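Local coordinates for protein indole-3-acetic acid-amido synthetase GH3.15 (Arabidopsis thaliana, PDB 6E1Q) that conjugates amino acids, chiefly glutamine, to the auxin precursor indole-3-butyric acid and to the herbicide 4-(2,4-dichlorophenoxy)butanoate at the expense of ATP, at residues A[93-98]-A[108-113]; A[117-122]-A[164-169]; A[213-218]-A[292-297]; A[331-336]-A[393-398]. One frame throughout, in Å; residues are numbered along the deposited sequence. Where two conformers were deposited one is given.

How the interactions relate
From the N terminus the four contacts follow one another in series, with no nesting and no crossing. Interaction 1 closes first, a beta hairpin with nine residues between its segments. Interaction 2 opens just after it on helix 112-132 and, 41 residues on, reaches helix 162-172; the two touch where Leu-95 packs on Ser-165. Interaction 3 spans 73 mostly helical residues and brings the loop ahead of strand 297-298 beside strand 212-217, with its own bound (2,4-dichlorophenoxy)acetic acid. Interaction 4 ties strand 332-335 to strand 390-396. It meets interaction 2 through Phe-332 and Val-335, which pack on Phe-121, while interaction 3 stays about 10 Å from it between nearest atoms.

Interaction 1: residues A[93-98]-A[108-113]; sequences VLLTSS and IPLTTE
Leu-95 and Leu-110 cross obliquely on one face of a beta hairpin, Leu-95 CD1 lying 4.0 Å from Leu-110 CD2. Val-93 shares that face and runs alongside Leu-110, pointing the same way, with Val-93 CG2 3.9 Å from Leu-110 CB. The CG of Leu-110 stands anti to its backbone N (chi1 -179°), and CD2 beyond it meets both neighbours. On the other face Leu-94 CD2 rests 3.8 Å from Pro-109 CA. The backbones pair antiparallel: Leu-95 N reaches Ile-108 O at 2.9 Å and Leu-95 O accepts Ile-108 N, whereas of the two bonds joining Val-93 and Leu-110, the one from Val-93 N is weak. An alanine at Leu-95 would probably leave a gap beside Leu-110 CD2 and under helix 162-172. Just beyond the paired residues come the ATP-binding Ser-97 and Ser-98, in a Ser/Thr/Gly-rich stretch consistent with the phosphate loop of ANL adenylating enzymes. Strand 91-97 lies between 105-111 and 158-160; Ser-165 and Met-162 of helix 162-172 cover Leu-95, and Thr-111, whose OG1 caps Asp-114 N, stands at the N-cap of helix 112-132.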
# COMPACT_ATOMS: atom_id res chain seq x y z
N VAL A 93 -9.89 -0.41 -19.27
CA VAL A 93 -9.75 0.76 -18.41
C VAL A 93 -8.28 1.11 -18.34
O VAL A 93 -7.42 0.26 -18.58
CB VAL A 93 -10.28 0.56 -16.96
CG1 VAL A 93 -11.78 0.67 -16.89
CG2 VAL A 93 -9.77 -0.77 -16.36
N LEU A 94 -7.98 2.36 -18.00
CA LEU A 94 -6.65 2.68 -17.50
C LEU A 94 -6.67 2.83 -15.99
O LEU A 94 -7.56 3.47 -15.44
CB LEU A 94 -6.07 3.95 -18.12
CG LEU A 94 -6.02 4.01 -19.64
CD1 LEU A 94 -5.64 5.39 -20.13
CD2 LEU A 94 -5.02 2.96 -20.11
N LEU A 95 -5.68 2.24 -15.35
CA LEU A 95 -5.58 2.26 -13.90
C LEU A 95 -4.66 3.40 -13.46
O LEU A 95 -3.54 3.52 -13.96
CB LEU A 95 -5.04 0.92 -13.40
CG LEU A 95 -5.92 -0.32 -13.62
CD1 LEU A 95 -5.25 -1.55 -13.02
CD2 LEU A 95 -7.33 -0.17 -13.06
N THR A 96 -5.15 4.25 -12.56
CA THR A 96 -4.32 5.29 -11.96
C THR A 96 -3.58 4.70 -10.77
O THR A 96 -4.21 4.34 -9.77
CB THR A 96 -5.16 6.48 -11.53
OG1 THR A 96 -5.91 6.94 -12.65
CG2 THR A 96 -4.26 7.58 -11.09
N SER A 97 -2.27 4.64 -10.87
CA SER A 97 -1.45 4.00 -9.86
C SER A 97 -0.93 5.04 -8.88
O SER A 97 -0.85 6.23 -9.19
CB SER A 97 -0.30 3.24 -10.53
OG SER A 97 0.81 3.10 -9.67
N SER A 98 -0.63 4.58 -7.67
CA SER A 98 0.37 5.26 -6.85
C SER A 98 1.74 4.98 -7.43
O SER A 98 1.97 3.97 -8.11
CB SER A 98 0.31 4.77 -5.40
OG SER A 98 1.05 3.57 -5.26
N ILE A 108 -1.98 2.78 -16.35
CA ILE A 108 -1.60 1.42 -16.71
C ILE A 108 -2.77 0.73 -17.41
O ILE A 108 -3.86 0.62 -16.83
CB ILE A 108 -1.15 0.62 -15.48
CG1 ILE A 108 0.11 1.26 -14.86
CG2 ILE A 108 -0.88 -0.82 -15.85
CD1 ILE A 108 1.31 1.25 -15.78
N PRO A 109 -2.60 0.25 -18.63
CA PRO A 109 -3.69 -0.48 -19.31
C PRO A 109 -4.08 -1.74 -18.55
O PRO A 109 -3.23 -2.41 -17.96
CB PRO A 109 -3.10 -0.82 -20.68
CG PRO A 109 -1.98 0.17 -20.87
CD PRO A 109 -1.42 0.42 -19.49
N LEU A 110 -5.38 -2.05 -18.59
CA LEU A 110 -5.93 -3.29 -18.05
C LEU A 110 -6.94 -3.85 -19.05
O LEU A 110 -7.86 -3.14 -19.47
CB LEU A 110 -6.60 -3.07 -16.69
CG LEU A 110 -7.20 -4.29 -16.00
CD1 LEU A 110 -6.12 -5.30 -15.64
CD2 LEU A 110 -8.01 -3.90 -14.76
N THR A 111 -6.75 -5.11 -19.45
CA THR A 111 -7.76 -5.80 -20.25
C THR A 111 -8.77 -6.51 -19.33
O THR A 111 -8.50 -6.80 -18.16
CB THR A 111 -7.11 -6.81 -21.20
OG1 THR A 111 -6.46 -7.84 -20.44
CG2 THR A 111 -6.08 -6.14 -22.08
N THR A 112 -9.95 -6.77 -19.89
CA THR A 112 -11.03 -7.42 -19.15
C THR A 112 -10.62 -8.83 -18.70
O THR A 112 -10.92 -9.24 -17.57
CB THR A 112 -12.29 -7.46 -20.01
OG1 THR A 112 -12.88 -6.15 -20.06
CG2 THR A 112 -13.33 -8.44 -19.45
N GLU A 113 -9.93 -9.56 -19.57
CA GLU A 113 -9.46 -10.90 -19.23
C GLU A 113 -8.46 -10.85 -18.08
O GLU A 113 -8.55 -11.63 -17.12
CB GLU A 113 -8.82 -11.55 -20.46
CG GLU A 113 -9.80 -11.87 -21.61
CD GLU A 113 -10.14 -10.66 -22.50
OE1 GLU A 113 -9.77 -9.51 -22.17
OE2 GLU A 113 -10.79 -10.88 -23.55

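Interaction 2: residues A[117-122]-A[164-169]; sequences QRISFS and TSFLKS. With CFA ((2,4-dichlorophenoxy)acetic acid), chain D.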
# COMPACT_ATOMS: atom_id res chain seq x y z
N GLN A 117 -9.11 -12.64 -14.60
CA GLN A 117 -8.11 -13.56 -14.06
C GLN A 117 -7.68 -13.17 -12.65
O GLN A 117 -7.47 -14.04 -11.79
CB GLN A 117 -6.90 -13.63 -14.98
CG GLN A 117 -5.77 -14.44 -14.39
CD GLN A 117 -4.81 -14.96 -15.43
OE1 GLN A 117 -5.05 -15.99 -16.05
NE2 GLN A 117 -3.70 -14.25 -15.62
N ARG A 118 -7.54 -11.87 -12.38
CA ARG A 118 -7.13 -11.42 -11.05
C ARG A 118 -8.22 -11.68 -10.03
O ARG A 118 -7.93 -12.04 -8.88
CB ARG A 118 -6.79 -9.93 -11.07
CG ARG A 118 -5.49 -9.57 -11.76
CD ARG A 118 -5.23 -8.08 -11.64
NE ARG A 118 -4.36 -7.65 -12.71
CZ ARG A 118 -3.67 -6.51 -12.72
NH1 ARG A 118 -3.76 -5.65 -11.72
NH2 ARG A 118 -2.91 -6.23 -13.77
N ILE A 119 -9.46 -11.44 -10.42
CA ILE A 119 -10.60 -11.76 -9.57
C ILE A 119 -10.69 -13.27 -9.37
O ILE A 119 -10.82 -13.76 -8.25
CB ILE A 119 -11.89 -11.19 -10.19
CG1 ILE A 119 -11.95 -9.68 -9.95
CG2 ILE A 119 -13.12 -11.89 -9.64
CD1 ILE A 119 -12.85 -8.97 -10.91
N SER A 120 -10.58 -14.02 -10.47
CA SER A 120 -10.55 -15.48 -10.44
C SER A 120 -9.52 -15.99 -9.44
O SER A 120 -9.84 -16.80 -8.56
CB SER A 120 -10.26 -16.01 -11.84
OG SER A 120 -10.68 -17.35 -12.00
N PHE A 121 -8.28 -15.52 -9.55
CA PHE A 121 -7.25 -16.01 -8.64
C PHE A 121 -7.56 -15.64 -7.20
O PHE A 121 -7.18 -16.37 -6.28
CB PHE A 121 -5.85 -15.50 -9.00
CG PHE A 121 -4.79 -16.03 -8.07
CD1 PHE A 121 -4.29 -17.32 -8.24
CD2 PHE A 121 -4.37 -15.29 -6.99
CE1 PHE A 121 -3.36 -17.83 -7.36
CE2 PHE A 121 -3.44 -15.80 -6.11
CZ PHE A 121 -2.93 -17.06 -6.29
N SER A 122 -8.24 -14.50 -6.99
CA SER A 122 -8.59 -14.09 -5.64
C SER A 122 -9.56 -15.08 -5.00
O SER A 122 -9.51 -15.31 -3.78
CB SER A 122 -9.20 -12.69 -5.64
OG SER A 122 -9.01 -12.05 -4.38
N THR A 164 -11.07 0.04 -7.18
CA THR A 164 -12.40 0.32 -7.71
C THR A 164 -12.76 -0.65 -8.82
O THR A 164 -13.87 -1.19 -8.86
CB THR A 164 -12.51 1.75 -8.21
OG1 THR A 164 -12.32 2.66 -7.12
CG2 THR A 164 -13.85 1.98 -8.86
N SER A 165 -11.82 -0.89 -9.74
CA SER A 165 -12.08 -1.82 -10.84
C SER A 165 -12.35 -3.22 -10.31
O SER A 165 -13.25 -3.92 -10.81
CB SER A 165 -10.88 -1.85 -11.80
OG SER A 165 -10.73 -0.59 -12.41
N PHE A 166 -11.58 -3.64 -9.31
CA PHE A 166 -11.78 -4.95 -8.70
C PHE A 166 -13.17 -5.05 -8.07
O PHE A 166 -13.93 -5.98 -8.36
CB PHE A 166 -10.68 -5.20 -7.67
CG PHE A 166 -10.67 -6.59 -7.09
CD1 PHE A 166 -9.98 -7.61 -7.73
CD2 PHE A 166 -11.32 -6.86 -5.90
CE1 PHE A 166 -9.96 -8.89 -7.20
CE2 PHE A 166 -11.30 -8.14 -5.36
CZ PHE A 166 -10.62 -9.16 -6.02
N LEU A 167 -13.52 -4.08 -7.22
CA LEU A 167 -14.82 -4.11 -6.54
C LEU A 167 -15.97 -3.99 -7.53
O LEU A 167 -16.95 -4.74 -7.46
CB LEU A 167 -14.89 -2.98 -5.51
CG LEU A 167 -13.87 -3.13 -4.39
CD1 LEU A 167 -14.01 -2.00 -3.39
CD2 LEU A 167 -14.05 -4.50 -3.71
N LYS A 168 -15.87 -3.04 -8.46
CA LYS A 168 -16.93 -2.87 -9.45
C LYS A 168 -17.17 -4.15 -10.23
O LYS A 168 -18.32 -4.48 -10.57
CB LYS A 168 -16.58 -1.71 -10.38
CG LYS A 168 -17.69 -1.29 -11.33
CD LYS A 168 -17.19 -0.24 -12.32
CE LYS A 168 -18.08 -0.19 -13.56
NZ LYS A 168 -18.56 1.18 -13.86
N SER A 169 -16.12 -4.90 -10.54
CA SER A 169 -16.35 -6.08 -11.36
C SER A 169 -17.02 -7.20 -10.57
O SER A 169 -17.97 -7.83 -11.07
CB SER A 169 -15.04 -6.58 -11.96
OG SER A 169 -15.33 -7.73 -12.73
C1 CFA D . -3.78 -6.24 -4.72
C2 CFA D . -5.07 -6.03 -3.92
C1' CFA D . -7.21 -7.07 -3.66
C2' CFA D . -8.19 -6.09 -3.63
C3' CFA D . -9.35 -6.29 -2.88
C4' CFA D . -9.51 -7.47 -2.16
C5' CFA D . -8.53 -8.44 -2.19
CL3 CFA D . -8.00 -4.58 -4.56
C6' CFA D . -7.38 -8.24 -2.94
O1 CFA D . -3.46 -7.41 -5.06
O2 CFA D . -3.03 -5.28 -5.05
O1' CFA D . -6.03 -6.91 -4.41
CL4 CFA D . -10.99 -7.75 -1.19
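Helix 162-172, which lends Phe-166 to the ligand pocket, packs there on helix 112-132 through Ile-119. Their axes run 73° apart and come no closer than 10.6 Å, a separation that the Phe-166 ring largely bridges. With CG anti to the backbone N (chi1 -172°), the ring leaves its helix beside the carbonyl carbon and extends toward the other one. Ile-119 comes at the ring aslant, Ile-119 CG1 lying 3.5 Å from Phe-166 CE1. Ser-122 CB comes to the ring edge, in its plane, 3.8 Å from Phe-166 CZ, and the carbonyl oxygen of Arg-118 is also near the edge. One face carries the dichlorophenyl ring of the chain D ligand, offset toward the rim, with Phe-166 CD2 3.7 Å from its C3'. One turn along, Ile-119 CD1 presses on Ser-169, 3.4 Å from Ser-169 CB, a tight pair of carbons. The polar end of Arg-118 turns elsewhere, to a salt bridge with Asp-114 and a hydrogen bond with Ser-329 O. An alanine at Phe-166 would probably leave the ligand's aromatic ring without its cover on this side and Ile-119 CG1 facing a gap. No hydrogen bond joins the segments, so the contact, and the hold of Phe-166 on the aryl group, probably rest on apolar contact and shape.

Interaction 3: residues A[213-218]-A[292-297]; sequences ARLGAP and PKAKCI. With CFA ((2,4-dichlorophenoxy)acetic acid), chain C.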
# COMPACT_ATOMS: atom_id res chain seq x y z
N ALA A 213 -16.54 -9.90 9.83
CA ALA A 213 -15.52 -10.89 10.17
C ALA A 213 -14.11 -10.41 9.86
O ALA A 213 -13.15 -11.08 10.26
CB ALA A 213 -15.79 -12.21 9.44
N ARG A 214 -13.94 -9.28 9.20
CA ARG A 214 -12.61 -8.83 8.85
C ARG A 214 -12.67 -7.35 8.55
O ARG A 214 -13.67 -6.86 8.02
CB ARG A 214 -12.07 -9.61 7.64
CG ARG A 214 -11.06 -8.89 6.76
CD ARG A 214 -10.44 -9.87 5.73
NE ARG A 214 -11.13 -9.80 4.44
CZ ARG A 214 -10.73 -10.40 3.33
NH1 ARG A 214 -9.62 -11.11 3.32
NH2 ARG A 214 -11.45 -10.27 2.22
N LEU A 215 -11.61 -6.64 8.92
CA LEU A 215 -11.43 -5.24 8.58
C LEU A 215 -10.35 -5.13 7.52
O LEU A 215 -9.32 -5.80 7.61
CB LEU A 215 -11.02 -4.43 9.81
CG LEU A 215 -11.88 -4.55 11.08
CD1 LEU A 215 -11.23 -3.76 12.21
CD2 LEU A 215 -13.31 -4.05 10.84
N GLY A 216 -10.59 -4.30 6.52
CA GLY A 216 -9.64 -4.12 5.44
C GLY A 216 -9.51 -2.67 5.05
O GLY A 216 -10.44 -1.87 5.19
N ALA A 217 -8.32 -2.34 4.55
CA ALA A 217 -8.02 -1.03 3.98
C ALA A 217 -6.77 -1.18 3.15
O ALA A 217 -6.04 -2.17 3.30
CB ALA A 217 -7.83 0.03 5.08
N PRO A 218 -6.48 -0.23 2.26
CA PRO A 218 -5.25 -0.37 1.46
C PRO A 218 -3.99 -0.50 2.31
O PRO A 218 -3.20 -1.43 2.09
CB PRO A 218 -5.25 0.91 0.60
CG PRO A 218 -6.70 1.34 0.55
CD PRO A 218 -7.27 0.96 1.89
N PRO A 292 -16.18 -6.81 17.40
CA PRO A 292 -15.70 -7.93 18.23
C PRO A 292 -15.76 -9.29 17.54
O PRO A 292 -15.15 -10.24 18.05
CB PRO A 292 -16.63 -7.89 19.44
CG PRO A 292 -17.90 -7.30 18.90
CD PRO A 292 -17.44 -6.25 17.91
N LYS A 293 -16.44 -9.41 16.41
CA LYS A 293 -16.40 -10.65 15.64
C LYS A 293 -15.38 -10.61 14.50
O LYS A 293 -15.26 -11.60 13.77
CB LYS A 293 -17.79 -10.98 15.10
CG LYS A 293 -18.75 -11.33 16.22
CD LYS A 293 -20.19 -11.39 15.74
CE LYS A 293 -21.07 -12.18 16.70
NZ LYS A 293 -22.13 -12.89 15.94
N ALA A 294 -14.63 -9.52 14.35
CA ALA A 294 -13.61 -9.50 13.30
C ALA A 294 -12.50 -10.48 13.65
O ALA A 294 -12.15 -10.66 14.82
CB ALA A 294 -13.03 -8.09 13.11
N LYS A 295 -11.95 -11.12 12.62
CA LYS A 295 -10.94 -12.15 12.80
C LYS A 295 -9.55 -11.71 12.35
O LYS A 295 -8.57 -12.36 12.70
CB LYS A 295 -11.34 -13.42 12.04
CG LYS A 295 -12.67 -14.02 12.52
CD LYS A 295 -12.62 -14.30 14.01
CE LYS A 295 -13.95 -14.81 14.53
NZ LYS A 295 -13.97 -14.77 16.02
N CYS A 296 -9.44 -10.63 11.59
CA CYS A 296 -8.13 -10.14 11.19
C CYS A 296 -8.30 -8.74 10.61
O CYS A 296 -9.41 -8.30 10.31
CB CYS A 296 -7.46 -11.07 10.16
SG CYS A 296 -8.28 -11.06 8.57
N ILE A 297 -7.17 -8.05 10.48
CA ILE A 297 -7.10 -6.72 9.92
C ILE A 297 -6.15 -6.80 8.75
O ILE A 297 -4.95 -7.02 8.95
CB ILE A 297 -6.62 -5.69 10.95
CG1 ILE A 297 -7.63 -5.57 12.08
CG2 ILE A 297 -6.33 -4.35 10.23
CD1 ILE A 297 -7.06 -4.90 13.31
C1 CFA C . -9.92 -7.18 2.34
C2 CFA C . -8.90 -7.54 1.26
C1' CFA C . -8.04 -5.35 0.87
C2' CFA C . -7.01 -4.42 0.91
C3' CFA C . -7.24 -3.13 0.50
C4' CFA C . -8.48 -2.77 0.06
C5' CFA C . -9.52 -3.67 0.01
CL3 CFA C . -5.37 -4.83 1.48
C6' CFA C . -9.29 -4.96 0.41
O1 CFA C . -11.12 -7.53 2.22
O2 CFA C . -9.56 -6.50 3.33
O1' CFA C . -7.81 -6.66 1.29
CL4 CFA C . -8.75 -1.10 -0.45
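Arg-214 leaves its strand beside Cys-296, with Arg-214 CB 4.0 Å from Cys-296 O. CG stays over the same residue, 4.0 Å from Cys-296 SG, and CD comes closest to the sulfur, 3.8 Å from Cys-296 SG. At CD the chain bends (chi3 96°), and the torsion places NE, which hydrogen-bonds to Ser-141 OG. Past it the guanidinium turns one face to the carboxylate of the chain C (2,4-dichlorophenoxy)acetic acid: Arg-214 NH2 is 2.8 Å from ligand O1, which sits above the face, so the opposite charges would probably attract across it.

Behind this side chain the backbones run side by side. Lys-295 N donates to Ala-213 O at 2.6 Å, and Leu-215 N to Cys-296 O at 3.1 Å. Leu-215 then forms a parallel bridge with Ile-297, the start of strand 297-298; strand 212-217 lies between the parallel strands 140-143 and 297-298 within the GH3 N-terminal region. Leu-215 and Ile-297 lie side by side, pointing the same way, with Leu-215 CD1 4.0 Å from Ile-297 CG1, and Phe-223 of helix 220-243 packs on both. Farther along, Gly-216 CA approaches ligand O2 at 3.2 Å, where any CB would collide with that oxygen. Pro-218 CG touches CL4, on the ring end of the ligand, away from its carboxylate.

Interaction 4: residues A[331-336]-A[393-398]; sequences CFMGVN and PVVTTF
Met-333 sets its sulfur against Val-395, and the two side chains cross at about a right angle, with Met-333 SD 4.0 Å from Val-395 CG1. Its CG lies beside the backbone N, anti to the carbonyl carbon (chi1 -80°), and the chain then runs straight to SD. There it bends (chi3 -78°), which turns CE aside and leaves the sulfur as the touching atom. The same sulfur grazes Pro-393, with Met-333 SD 4.4 Å from Pro-393 CB.

Two residues back, Cys-331 meets the same valine, Cys-331 CB lying 4.3 Å from Val-395 CG2, so the valine offers one methyl to each sulfur-bearing residue. Cys-331 SG reaches on to Thr-397, 4.3 Å from Thr-397 CG2; the hydroxyl of that threonine is occupied with Ser-399 N. Alternate residues, Cys-331 and Met-333 on one side, Pro-393, Val-395 and Thr-397 on the other, therefore face each other. With no hydrogen bond between the segments and every touching residue buried, this is a loose apolar seam.

Met-333 and Gly-334 both stand opposite Tyr-326, which makes a classic beta bulge where strand 332-335 pairs with 321-327. The intervening Phe-332, a substrate-binding residue, packs instead on Arg-118 of helix 112-132. Phe-357 of strand 356-361 touches Cys-331, Met-333 and Val-395 alike, and strand 404-416 lies against Val-395 through Val-406 and against Pro-393 through Leu-410, which places the seam between the strands of the GH3 central region and the hairpin 321-335.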
# COMPACT_ATOMS: atom_id res chain seq x y z
N CYS A 331 0.53 -5.70 -12.45
CA CYS A 331 0.52 -7.16 -12.35
C CYS A 331 0.17 -7.60 -10.93
O CYS A 331 0.77 -7.10 -9.97
CB CYS A 331 1.89 -7.74 -12.73
SG CYS A 331 1.80 -9.47 -13.20
N PHE A 332 -0.76 -8.53 -10.79
CA PHE A 332 -0.90 -9.23 -9.51
C PHE A 332 0.18 -10.30 -9.43
O PHE A 332 0.30 -11.12 -10.34
CB PHE A 332 -2.28 -9.88 -9.38
CG PHE A 332 -2.50 -10.49 -8.04
CD1 PHE A 332 -2.51 -9.70 -6.90
CD2 PHE A 332 -2.68 -11.85 -7.90
CE1 PHE A 332 -2.71 -10.26 -5.65
CE2 PHE A 332 -2.88 -12.41 -6.65
CZ PHE A 332 -2.89 -11.61 -5.53
N MET A 333 0.95 -10.30 -8.35
CA MET A 333 2.20 -11.05 -8.41
C MET A 333 2.33 -12.17 -7.40
O MET A 333 2.81 -13.25 -7.76
CB MET A 333 3.37 -10.09 -8.26
CG MET A 333 3.68 -9.39 -9.57
SD MET A 333 4.93 -8.12 -9.45
CE MET A 333 3.99 -6.77 -8.73
N GLY A 334 1.95 -11.96 -6.14
CA GLY A 334 2.22 -12.98 -5.14
C GLY A 334 1.19 -12.98 -4.04
O GLY A 334 0.44 -12.02 -3.86
N VAL A 335 1.16 -14.09 -3.29
CA VAL A 335 0.31 -14.18 -2.11
C VAL A 335 1.11 -14.73 -0.94
O VAL A 335 2.15 -15.37 -1.10
CB VAL A 335 -0.95 -15.05 -2.35
CG1 VAL A 335 -1.94 -14.31 -3.23
CG2 VAL A 335 -0.57 -16.40 -2.93
N ASN A 336 0.58 -14.49 0.25
CA ASN A 336 1.22 -14.92 1.49
C ASN A 336 0.65 -16.29 1.85
O ASN A 336 -0.53 -16.40 2.22
CB ASN A 336 1.00 -13.86 2.56
CG ASN A 336 1.68 -14.17 3.90
OD1 ASN A 336 1.53 -13.39 4.85
ND2 ASN A 336 2.35 -15.30 4.01
N PRO A 393 11.48 -6.96 -9.70
CA PRO A 393 10.72 -7.77 -10.66
C PRO A 393 10.62 -7.08 -12.01
O PRO A 393 10.53 -5.85 -12.11
CB PRO A 393 9.34 -7.92 -10.00
CG PRO A 393 9.57 -7.57 -8.55
CD PRO A 393 10.64 -6.51 -8.58
N VAL A 394 10.64 -7.90 -13.06
CA VAL A 394 10.56 -7.48 -14.45
C VAL A 394 9.44 -8.33 -15.05
O VAL A 394 9.61 -9.54 -15.24
CB VAL A 394 11.89 -7.69 -15.18
CG1 VAL A 394 11.78 -7.34 -16.64
CG2 VAL A 394 13.00 -6.85 -14.52
N VAL A 395 8.28 -7.71 -15.31
CA VAL A 395 7.07 -8.46 -15.58
C VAL A 395 6.67 -8.32 -17.04
O VAL A 395 6.81 -7.26 -17.65
CB VAL A 395 5.90 -8.05 -14.65
CG1 VAL A 395 6.32 -8.17 -13.18
CG2 VAL A 395 5.40 -6.61 -14.99
N THR A 396 6.12 -9.37 -17.59
CA THR A 396 5.60 -9.42 -18.92
C THR A 396 4.20 -9.92 -18.70
O THR A 396 3.99 -10.95 -18.15
CB THR A 396 6.38 -10.35 -19.80
OG1 THR A 396 7.61 -9.75 -20.08
CG2 THR A 396 5.70 -10.55 -21.04
N THR A 397 3.24 -9.15 -19.17
CA THR A 397 1.85 -9.37 -18.90
C THR A 397 0.90 -9.56 -20.04
O THR A 397 1.26 -9.50 -21.15
CB THR A 397 1.28 -8.20 -18.07
OG1 THR A 397 1.01 -7.11 -18.92
CG2 THR A 397 2.24 -7.72 -17.09
N PHE A 398 -0.34 -9.78 -19.67
CA PHE A 398 -1.43 -9.96 -20.58
C PHE A 398 -2.16 -8.67 -20.91
O PHE A 398 -3.11 -8.71 -21.60
CB PHE A 398 -2.43 -10.94 -20.01
CG PHE A 398 -1.98 -12.36 -20.01
CD1 PHE A 398 -2.01 -13.11 -21.13
CD2 PHE A 398 -1.55 -12.95 -18.86
CE1 PHE A 398 -1.63 -14.40 -21.13
CE2 PHE A 398 -1.15 -14.26 -18.86
CZ PHE A 398 -1.18 -14.98 -20.00